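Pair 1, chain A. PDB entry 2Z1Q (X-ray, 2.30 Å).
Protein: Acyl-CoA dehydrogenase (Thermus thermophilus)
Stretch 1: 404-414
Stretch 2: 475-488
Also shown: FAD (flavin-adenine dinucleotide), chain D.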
# COMPACT_ATOMS: atom_id res chain seq x y z
N ASN A 404 -12.92 11.03 -8.04
CA ASN A 404 -13.42 10.21 -9.15
C ASN A 404 -14.57 9.32 -8.70
O ASN A 404 -15.53 9.13 -9.45
CB ASN A 404 -12.29 9.38 -9.74
CG ASN A 404 -11.44 10.17 -10.71
OD1 ASN A 404 -11.90 10.50 -11.81
ND2 ASN A 404 -10.21 10.51 -10.31
N ARG A 405 -14.48 8.78 -7.49
CA ARG A 405 -15.54 7.93 -6.96
C ARG A 405 -16.85 8.70 -6.83
O ARG A 405 -17.93 8.13 -6.98
CB ARG A 405 -15.15 7.33 -5.60
CG ARG A 405 -14.28 6.07 -5.66
CD ARG A 405 -14.13 5.42 -4.29
NE ARG A 405 -13.56 4.08 -4.41
CZ ARG A 405 -12.27 3.82 -4.64
NH1 ARG A 405 -11.86 2.55 -4.74
NH2 ARG A 405 -11.38 4.80 -4.73
N LEU A 406 -16.77 10.00 -6.55
CA LEU A 406 -17.97 10.81 -6.43
C LEU A 406 -18.58 11.13 -7.80
O LEU A 406 -19.79 11.34 -7.91
CB LEU A 406 -17.67 12.12 -5.69
CG LEU A 406 -17.85 12.12 -4.17
CD1 LEU A 406 -17.34 10.83 -3.57
CD2 LEU A 406 -17.11 13.32 -3.58
N LEU A 407 -17.73 11.14 -8.82
CA LEU A 407 -18.17 11.45 -10.18
C LEU A 407 -18.84 10.28 -10.90
O LEU A 407 -19.81 10.47 -11.64
CB LEU A 407 -16.99 11.94 -11.02
CG LEU A 407 -16.57 13.42 -10.97
CD1 LEU A 407 -16.41 13.88 -9.53
CD2 LEU A 407 -15.27 13.60 -11.74
N ILE A 408 -18.33 9.07 -10.70
CA ILE A 408 -18.87 7.89 -11.36
C ILE A 408 -20.38 7.73 -11.17
O ILE A 408 -21.12 7.57 -12.14
CB ILE A 408 -18.11 6.62 -10.89
CG1 ILE A 408 -16.65 6.72 -11.33
CG2 ILE A 408 -18.76 5.38 -11.45
CD1 ILE A 408 -15.71 5.71 -10.71
N PRO A 409 -20.87 7.76 -9.92
CA PRO A 409 -22.30 7.62 -9.66
C PRO A 409 -23.14 8.74 -10.28
O PRO A 409 -24.37 8.66 -10.32
CB PRO A 409 -22.38 7.62 -8.13
CG PRO A 409 -21.07 7.01 -7.74
CD PRO A 409 -20.12 7.74 -8.65
N GLY A 410 -22.45 9.78 -10.76
CA GLY A 410 -23.11 10.93 -11.36
C GLY A 410 -24.32 10.60 -12.23
O GLY A 410 -25.44 10.99 -11.90
N MET A 411 -24.10 9.90 -13.33
CA MET A 411 -25.20 9.56 -14.22
C MET A 411 -26.31 8.76 -13.55
O MET A 411 -27.49 8.96 -13.85
CB MET A 411 -24.67 8.79 -15.45
CG MET A 411 -23.29 8.18 -15.26
SD MET A 411 -23.24 6.76 -14.16
CE MET A 411 -22.91 5.46 -15.35
N LEU A 412 -25.94 7.86 -12.64
CA LEU A 412 -26.91 7.02 -11.94
C LEU A 412 -27.75 7.87 -10.99
O LEU A 412 -28.76 7.41 -10.44
CB LEU A 412 -26.18 5.92 -11.17
CG LEU A 412 -26.86 4.55 -11.13
CD1 LEU A 412 -27.17 4.09 -12.55
CD2 LEU A 412 -25.96 3.55 -10.44
N LEU A 413 -27.33 9.12 -10.80
CA LEU A 413 -28.01 10.06 -9.93
C LEU A 413 -28.78 11.11 -10.72
O LEU A 413 -29.60 11.83 -10.15
CB LEU A 413 -27.00 10.75 -9.01
CG LEU A 413 -26.23 9.84 -8.06
CD1 LEU A 413 -25.05 10.60 -7.48
CD2 LEU A 413 -27.15 9.34 -6.96
N ARG A 414 -28.52 11.20 -12.02
CA ARG A 414 -29.21 12.17 -12.87
C ARG A 414 -30.67 11.77 -13.05
O ARG A 414 -31.43 12.47 -13.72
CB ARG A 414 -28.53 12.27 -14.24
CG ARG A 414 -27.18 12.98 -14.23
CD ARG A 414 -26.61 13.12 -15.63
NE ARG A 414 -26.54 11.84 -16.33
CZ ARG A 414 -25.87 11.63 -17.45
NH1 ARG A 414 -25.19 12.62 -18.02
NH2 ARG A 414 -25.87 10.43 -18.01
N GLU A 475 -23.82 12.42 1.01
CA GLU A 475 -23.62 11.01 1.38
C GLU A 475 -22.55 10.35 0.51
O GLU A 475 -22.83 9.42 -0.25
CB GLU A 475 -24.94 10.24 1.23
CG GLU A 475 -26.08 10.85 2.03
CD GLU A 475 -25.88 10.71 3.51
OE1 GLU A 475 -26.26 11.63 4.26
OE2 GLU A 475 -25.35 9.66 3.94
N GLN A 476 -21.33 10.84 0.65
CA GLN A 476 -20.20 10.34 -0.12
C GLN A 476 -19.86 8.88 0.10
O GLN A 476 -19.40 8.22 -0.84
CB GLN A 476 -18.96 11.18 0.18
CG GLN A 476 -19.12 12.62 -0.19
CD GLN A 476 -17.86 13.40 0.05
OE1 GLN A 476 -17.00 12.99 0.84
NE2 GLN A 476 -17.73 14.54 -0.61
N GLU A 477 -20.05 8.37 1.32
CA GLU A 477 -19.76 6.97 1.58
C GLU A 477 -20.71 6.17 0.70
O GLU A 477 -20.28 5.26 -0.01
CB GLU A 477 -19.95 6.60 3.06
CG GLU A 477 -18.99 7.25 4.05
CD GLU A 477 -19.53 8.54 4.58
OE1 GLU A 477 -19.28 8.82 5.78
OE2 GLU A 477 -20.19 9.27 3.81
N VAL A 478 -21.99 6.51 0.74
CA VAL A 478 -22.96 5.83 -0.10
C VAL A 478 -22.55 5.90 -1.58
O VAL A 478 -22.59 4.90 -2.29
CB VAL A 478 -24.35 6.46 0.03
CG1 VAL A 478 -25.33 5.75 -0.90
CG2 VAL A 478 -24.82 6.40 1.49
N LEU A 479 -22.15 7.07 -2.06
CA LEU A 479 -21.76 7.18 -3.46
C LEU A 479 -20.55 6.32 -3.79
O LEU A 479 -20.48 5.74 -4.88
CB LEU A 479 -21.47 8.64 -3.82
CG LEU A 479 -22.67 9.59 -3.74
CD1 LEU A 479 -22.33 10.89 -4.41
CD2 LEU A 479 -23.87 8.96 -4.43
N GLY A 480 -19.61 6.24 -2.85
CA GLY A 480 -18.41 5.46 -3.05
C GLY A 480 -18.68 3.97 -3.19
O GLY A 480 -18.11 3.31 -4.07
N ALA A 481 -19.52 3.43 -2.31
CA ALA A 481 -19.86 2.02 -2.37
C ALA A 481 -20.54 1.79 -3.74
O ALA A 481 -20.28 0.80 -4.41
CB ALA A 481 -20.81 1.65 -1.22
N VAL A 482 -21.38 2.73 -4.17
CA VAL A 482 -22.03 2.60 -5.47
C VAL A 482 -21.00 2.60 -6.61
O VAL A 482 -21.08 1.78 -7.51
CB VAL A 482 -23.07 3.74 -5.69
CG1 VAL A 482 -23.53 3.75 -7.14
CG2 VAL A 482 -24.26 3.52 -4.78
N ALA A 483 -20.02 3.50 -6.54
CA ALA A 483 -18.97 3.59 -7.56
C ALA A 483 -18.13 2.32 -7.63
O ALA A 483 -17.78 1.86 -8.72
CB ALA A 483 -18.07 4.82 -7.29
N ASP A 484 -17.82 1.73 -6.48
CA ASP A 484 -17.04 0.50 -6.44
C ASP A 484 -17.78 -0.66 -7.12
O ASP A 484 -17.17 -1.56 -7.68
CB ASP A 484 -16.67 0.15 -5.00
CG ASP A 484 -15.63 1.11 -4.43
OD1 ASP A 484 -14.71 1.47 -5.19
OD2 ASP A 484 -15.73 1.50 -3.24
N ILE A 485 -19.11 -0.63 -7.08
CA ILE A 485 -19.88 -1.69 -7.72
C ILE A 485 -19.83 -1.47 -9.24
O ILE A 485 -19.59 -2.40 -10.00
CB ILE A 485 -21.32 -1.70 -7.20
CG1 ILE A 485 -21.29 -1.88 -5.68
CG2 ILE A 485 -22.11 -2.84 -7.85
CD1 ILE A 485 -22.63 -1.88 -5.02
N LEU A 486 -20.01 -0.21 -9.65
CA LEU A 486 -19.97 0.15 -11.07
C LEU A 486 -18.60 -0.19 -11.66
O LEU A 486 -18.51 -0.67 -12.79
CB LEU A 486 -20.29 1.64 -11.25
CG LEU A 486 -21.72 2.05 -10.88
CD1 LEU A 486 -21.86 3.56 -10.88
CD2 LEU A 486 -22.69 1.42 -11.87
N ILE A 487 -17.54 0.05 -10.88
CA ILE A 487 -16.18 -0.24 -11.31
C ILE A 487 -15.97 -1.73 -11.53
O ILE A 487 -15.41 -2.14 -12.56
CB ILE A 487 -15.13 0.23 -10.26
CG1 ILE A 487 -15.15 1.75 -10.19
CG2 ILE A 487 -13.74 -0.35 -10.60
CD1 ILE A 487 -14.34 2.35 -9.07
N ASP A 488 -16.38 -2.55 -10.57
CA ASP A 488 -16.21 -4.00 -10.70
C ASP A 488 -17.11 -4.59 -11.77
O ASP A 488 -16.79 -5.61 -12.37
CB ASP A 488 -16.50 -4.70 -9.37
CG ASP A 488 -15.30 -4.71 -8.45
OD1 ASP A 488 -15.50 -4.79 -7.22
OD2 ASP A 488 -14.17 -4.66 -8.95
PA FAD D . -5.60 17.84 -0.73
O1A FAD D . -4.33 17.21 -1.01
O2A FAD D . -5.86 19.41 -0.84
O5B FAD D . -6.86 16.92 -0.84
C5B FAD D . -6.97 16.10 0.32
C4B FAD D . -8.30 15.45 0.05
O4B FAD D . -8.92 15.44 -1.17
C3B FAD D . -8.77 14.16 0.88
O3B FAD D . -9.23 14.53 2.18
C2B FAD D . -9.89 13.78 -0.17
O2B FAD D . -11.00 13.04 0.34
C1B FAD D . -10.10 15.24 -0.47
N9A FAD D . -11.28 15.77 -1.09
C8A FAD D . -11.22 16.87 -1.90
N7A FAD D . -12.39 17.19 -2.30
C5A FAD D . -13.29 16.31 -1.80
C6A FAD D . -14.70 16.16 -1.90
N6A FAD D . -15.43 17.06 -2.66
N1A FAD D . -15.28 15.12 -1.24
C2A FAD D . -14.58 14.28 -0.49
N3A FAD D . -13.27 14.41 -0.38
C4A FAD D . -12.57 15.38 -0.99
N1 FAD D . -0.82 20.27 -11.03
C2 FAD D . -0.90 20.91 -12.22
O2 FAD D . -1.73 21.80 -12.34
N3 FAD D . -0.10 20.62 -13.27
C4 FAD D . 0.88 19.65 -13.20
O4 FAD D . 1.60 19.40 -14.14
C4X FAD D . 1.03 18.92 -11.92
N5 FAD D . 1.97 17.98 -11.74
C5X FAD D . 2.12 17.36 -10.54
C6 FAD D . 3.17 16.39 -10.32
C7 FAD D . 3.33 15.80 -9.06
C7M FAD D . 4.45 14.81 -8.84
C8 FAD D . 2.44 16.13 -7.99
C8M FAD D . 2.59 15.52 -6.61
C9 FAD D . 1.43 17.04 -8.18
C9A FAD D . 1.25 17.68 -9.45
N10 FAD D . 0.23 18.64 -9.61
C10 FAD D . 0.09 19.30 -10.82
C1' FAD D . -0.59 18.91 -8.46
C2' FAD D . -1.96 18.22 -8.46
O2' FAD D . -2.78 18.72 -9.51
C3' FAD D . -2.47 18.58 -7.10
O3' FAD D . -1.55 17.98 -6.13
C4' FAD D . -3.84 18.06 -6.76
O4' FAD D . -4.87 18.58 -7.60
C5' FAD D . -3.95 18.50 -5.34
O5' FAD D . -5.08 18.12 -4.73
P FAD D . -4.66 18.50 -3.22
O1P FAD D . -3.36 17.85 -2.95
O2P FAD D . -4.50 20.11 -3.06
O3P FAD D . -5.87 17.85 -2.34

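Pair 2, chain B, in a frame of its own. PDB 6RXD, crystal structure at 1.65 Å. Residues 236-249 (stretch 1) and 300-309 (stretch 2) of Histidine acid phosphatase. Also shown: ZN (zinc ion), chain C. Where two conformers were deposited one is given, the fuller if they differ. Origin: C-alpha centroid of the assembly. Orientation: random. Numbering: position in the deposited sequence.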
# COMPACT_ATOMS: atom_id res chain seq x y z
N ASP B 236 20.55 16.88 -7.80
CA ASP B 236 20.75 15.62 -8.50
C ASP B 236 19.44 15.05 -9.08
O ASP B 236 19.47 14.41 -10.14
CB ASP B 236 21.45 14.59 -7.61
CG ASP B 236 22.91 14.94 -7.35
OD1 ASP B 236 23.49 14.40 -6.39
OD2 ASP B 236 23.46 15.77 -8.11
N VAL B 237 18.32 15.30 -8.42
CA VAL B 237 17.03 14.91 -9.00
C VAL B 237 16.75 15.74 -10.25
O VAL B 237 16.25 15.22 -11.26
CB VAL B 237 15.86 15.00 -7.99
CG1 VAL B 237 14.53 14.76 -8.68
CG2 VAL B 237 16.04 13.99 -6.86
N LYS B 238 17.10 17.02 -10.21
CA LYS B 238 16.93 17.88 -11.38
C LYS B 238 17.83 17.42 -12.52
O LYS B 238 17.44 17.42 -13.69
CB LYS B 238 17.17 19.35 -11.02
CG LYS B 238 16.06 19.89 -10.11
CD LYS B 238 16.29 21.32 -9.68
CE LYS B 238 15.19 21.77 -8.72
NZ LYS B 238 13.84 21.42 -9.26
N ARG B 239 19.05 17.01 -12.18
CA ARG B 239 19.97 16.48 -13.19
C ARG B 239 19.40 15.20 -13.79
O ARG B 239 19.43 15.02 -15.01
CB ARG B 239 21.36 16.24 -12.60
CG ARG B 239 22.11 17.51 -12.27
CD ARG B 239 23.31 17.24 -11.39
NE ARG B 239 24.34 16.46 -12.07
CZ ARG B 239 25.36 15.87 -11.46
NH1 ARG B 239 26.25 15.18 -12.16
NH2 ARG B 239 25.48 15.96 -10.14
N ALA B 240 18.87 14.32 -12.95
CA ALA B 240 18.28 13.06 -13.41
C ALA B 240 17.08 13.32 -14.29
O ALA B 240 16.82 12.58 -15.24
CB ALA B 240 17.87 12.21 -12.23
N SER B 241 16.34 14.39 -13.99
CA SER B 241 15.18 14.74 -14.78
C SER B 241 15.59 15.09 -16.20
O SER B 241 14.98 14.65 -17.17
CB SER B 241 14.43 15.92 -14.16
OG SER B 241 13.88 15.57 -12.89
N HIS B 242 16.63 15.91 -16.33
CA HIS B 242 17.13 16.27 -17.63
C HIS B 242 17.66 15.05 -18.37
O HIS B 242 17.39 14.86 -19.56
CB HIS B 242 18.23 17.31 -17.52
CG HIS B 242 18.80 17.68 -18.84
ND1 HIS B 242 18.15 18.54 -19.71
CD2 HIS B 242 19.91 17.26 -19.49
CE1 HIS B 242 18.85 18.66 -20.81
NE2 HIS B 242 19.92 17.89 -20.71
N ASP B 243 18.42 14.22 -17.66
CA ASP B 243 19.00 13.00 -18.22
C ASP B 243 17.91 12.12 -18.85
O ASP B 243 18.02 11.66 -19.99
CB ASP B 243 19.72 12.24 -17.11
CG ASP B 243 20.65 11.17 -17.63
OD1 ASP B 243 21.71 11.52 -18.17
OD2 ASP B 243 20.33 9.97 -17.46
N LEU B 244 16.86 11.89 -18.07
CA LEU B 244 15.78 11.02 -18.50
C LEU B 244 15.14 11.54 -19.77
O LEU B 244 14.95 10.81 -20.74
CB LEU B 244 14.72 10.94 -17.41
CG LEU B 244 13.59 9.97 -17.72
CD1 LEU B 244 14.11 8.53 -17.61
CD2 LEU B 244 12.40 10.22 -16.80
N LEU B 245 14.81 12.83 -19.77
CA LEU B 245 14.06 13.41 -20.88
C LEU B 245 14.90 13.54 -22.14
O LEU B 245 14.36 13.58 -23.24
CB LEU B 245 13.49 14.78 -20.49
CG LEU B 245 12.46 14.76 -19.36
CD1 LEU B 245 12.15 16.18 -18.92
CD2 LEU B 245 11.19 14.05 -19.79
N SER B 246 16.22 13.60 -21.99
CA SER B 246 17.08 13.81 -23.16
C SER B 246 17.16 12.58 -24.07
O SER B 246 17.67 12.67 -25.18
CB SER B 246 18.49 14.26 -22.74
OG SER B 246 19.15 13.23 -22.04
N GLN B 247 16.63 11.45 -23.60
CA GLN B 247 16.50 10.24 -24.43
C GLN B 247 15.46 10.44 -25.50
O GLN B 247 15.44 9.74 -26.51
CB GLN B 247 15.99 9.08 -23.59
CG GLN B 247 16.88 8.63 -22.48
CD GLN B 247 16.27 7.46 -21.75
OE1 GLN B 247 16.49 6.30 -22.11
NE2 GLN B 247 15.47 7.75 -20.74
N ILE B 248 14.54 11.37 -25.24
CA ILE B 248 13.36 11.53 -26.07
C ILE B 248 13.36 12.87 -26.78
O ILE B 248 13.07 12.96 -27.97
CB ILE B 248 12.10 11.42 -25.18
CG1 ILE B 248 12.02 10.03 -24.55
CG2 ILE B 248 10.84 11.71 -25.99
CD1 ILE B 248 11.32 10.02 -23.18
N PHE B 249 13.69 13.93 -26.04
CA PHE B 249 13.52 15.28 -26.55
C PHE B 249 14.87 15.94 -26.81
O PHE B 249 15.86 15.64 -26.14
CB PHE B 249 12.75 16.14 -25.55
CG PHE B 249 11.37 15.63 -25.24
CD1 PHE B 249 10.31 15.89 -26.10
CD2 PHE B 249 11.13 14.89 -24.08
CE1 PHE B 249 9.03 15.41 -25.82
CE2 PHE B 249 9.86 14.41 -23.79
CZ PHE B 249 8.81 14.67 -24.65
N SER B 300 8.29 22.31 -15.93
CA SER B 300 9.72 22.14 -15.81
C SER B 300 10.10 20.74 -16.22
O SER B 300 9.23 19.86 -16.30
CB SER B 300 10.16 22.31 -14.37
OG SER B 300 9.59 21.29 -13.58
N GLU B 301 11.40 20.51 -16.41
CA GLU B 301 11.88 19.15 -16.64
C GLU B 301 11.55 18.21 -15.49
O GLU B 301 11.19 17.06 -15.72
CB GLU B 301 13.39 19.11 -16.90
CG GLU B 301 13.81 19.72 -18.23
CD GLU B 301 15.32 19.78 -18.37
OE1 GLU B 301 16.02 19.86 -17.34
OE2 GLU B 301 15.82 19.73 -19.51
N TYR B 302 11.70 18.68 -14.26
CA TYR B 302 11.29 17.89 -13.10
C TYR B 302 9.86 17.37 -13.25
O TYR B 302 9.62 16.19 -13.05
CB TYR B 302 11.45 18.67 -11.79
CG TYR B 302 10.90 17.96 -10.56
CD1 TYR B 302 11.73 17.23 -9.74
CD2 TYR B 302 9.55 18.02 -10.24
CE1 TYR B 302 11.23 16.57 -8.62
CE2 TYR B 302 9.04 17.37 -9.13
CZ TYR B 302 9.89 16.65 -8.33
OH TYR B 302 9.39 16.00 -7.22
N ASP B 303 8.92 18.25 -13.59
CA ASP B 303 7.53 17.84 -13.75
C ASP B 303 7.36 16.77 -14.81
O ASP B 303 6.65 15.78 -14.58
CB ASP B 303 6.65 19.03 -14.15
CG ASP B 303 6.48 20.04 -13.04
OD1 ASP B 303 6.78 19.73 -11.87
OD2 ASP B 303 6.00 21.14 -13.37
N ALA B 304 7.96 16.97 -15.97
CA ALA B 304 7.81 16.01 -17.06
C ALA B 304 8.44 14.67 -16.72
O ALA B 304 7.84 13.62 -16.97
CB ALA B 304 8.38 16.57 -18.37
N ALA B 305 9.63 14.69 -16.12
CA ALA B 305 10.33 13.45 -15.79
C ALA B 305 9.59 12.68 -14.70
O ALA B 305 9.47 11.45 -14.77
CB ALA B 305 11.78 13.73 -15.37
N MET B 306 9.10 13.39 -13.68
CA MET B 306 8.36 12.72 -12.62
C MET B 306 7.04 12.17 -13.15
O MET B 306 6.60 11.11 -12.71
CB MET B 306 8.13 13.64 -11.42
CG MET B 306 9.39 13.94 -10.59
SD MET B 306 10.18 12.48 -9.85
CE MET B 306 8.75 11.69 -9.12
N ASP B 307 6.43 12.85 -14.11
CA ASP B 307 5.23 12.30 -14.75
C ASP B 307 5.56 11.02 -15.52
O ASP B 307 4.81 10.04 -15.45
CB ASP B 307 4.55 13.33 -15.66
CG ASP B 307 3.92 14.46 -14.89
OD1 ASP B 307 3.96 14.42 -13.64
OD2 ASP B 307 3.38 15.39 -15.52
N LEU B 308 6.69 11.03 -16.22
CA LEU B 308 7.12 9.86 -16.98
C LEU B 308 7.45 8.71 -16.03
O LEU B 308 7.10 7.55 -16.29
CB LEU B 308 8.34 10.18 -17.87
CG LEU B 308 8.79 9.08 -18.84
CD1 LEU B 308 7.61 8.68 -19.72
CD2 LEU B 308 9.94 9.59 -19.70
N TYR B 309 8.11 9.03 -14.92
CA TYR B 309 8.39 8.02 -13.90
C TYR B 309 7.09 7.46 -13.33
O TYR B 309 6.98 6.25 -13.11
CB TYR B 309 9.26 8.60 -12.78
CG TYR B 309 9.46 7.63 -11.63
CD1 TYR B 309 10.29 6.53 -11.76
CD2 TYR B 309 8.81 7.83 -10.42
CE1 TYR B 309 10.47 5.64 -10.69
CE2 TYR B 309 8.98 6.95 -9.38
CZ TYR B 309 9.81 5.87 -9.52
OH TYR B 309 9.95 5.00 -8.46
ZN ZN C . 21.43 17.08 -22.06
O HOH W 1 15.99 19.70 -14.70

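Pair 1 and pair 2 share one backbone plan: the end of a helix, with the chain that follows it, packs across a second, continuous helix. Fourteen central residues superpose at 0.9 Å RMSD. In pair 2 the two helix axes approach to 8.3 Å at an angle of 69°. The buried surface is similar, 682 Å² in pair 1 and 584 Å² in pair 2.

The best-matched position is an alanine in both, Ala A483 and Ala B305, whose CA atoms fall 0.3 Å apart. A small side chain here lets the other stretch come close. In pair 1 Ala A483 CB lies 3.3 Å from Arg A405 O and 3.7 Å from Pro A409 CG; in pair 2 Ala B305 CB lies 3.6 Å from Ser B241 CA, and these two residues make the closest CA approach of that pair, 5.1 Å. In pair 1 the closest CA approach falls between Arg A405 CA and Gly A480 CA, at 5.4 Å.

Around the alanine, apolar groups fill equivalent space. Ile A408 matches Leu B244, and Leu A486 matches Leu B308: Ile A408 CG2 meets Leu A486 CD1 at 3.6 Å, and Leu B244 CD2 meets Leu B308 CD2 at 3.9 Å. Pro A409 matches Leu B245, and Val A482 matches Ala B304. Pair 1 sets a compact ring against a branched valine, with Pro A409 CG 4.1 Å from Val A482 CG1; pair 2 sets a longer leucine against a smaller alanine, with Leu B245 CD1 3.8 Å from Ala B304 CB. Leu A412 and Ile B248 extend the seam, touching the matched Leu A486 and Leu B308.

The polar solutions use different positions. In pair 1 the long Arg A405 starts sideways and its end reaches Asp A484: NE donates to OD1 at 3.0 Å and NH1 donates to the same OD1 at 3.1 Å, a salt bridge beside the apolar seam. Its counterpart Ser B241 is short, and Met B306 at the position of Asp A484 offers no carboxylate; Ser B241 OG donates to Val B237 O in its own helix at 2.9 Å. Pair 2 instead joins His B242 to Glu B301, at the positions of Leu A406 and Leu A479. His B242 ND1 donates to Glu B301 OE2 at 2.6 Å, while its NE2 binds zinc at 2.2 Å, so one imidazole serves both partners. A water donates to Glu B301 OE1 and Lys B238 O, adding a bridge.

The rule is a small side chain at the shared contact point, with apolar volume traded between facing positions and polar links placed where side chains can reach.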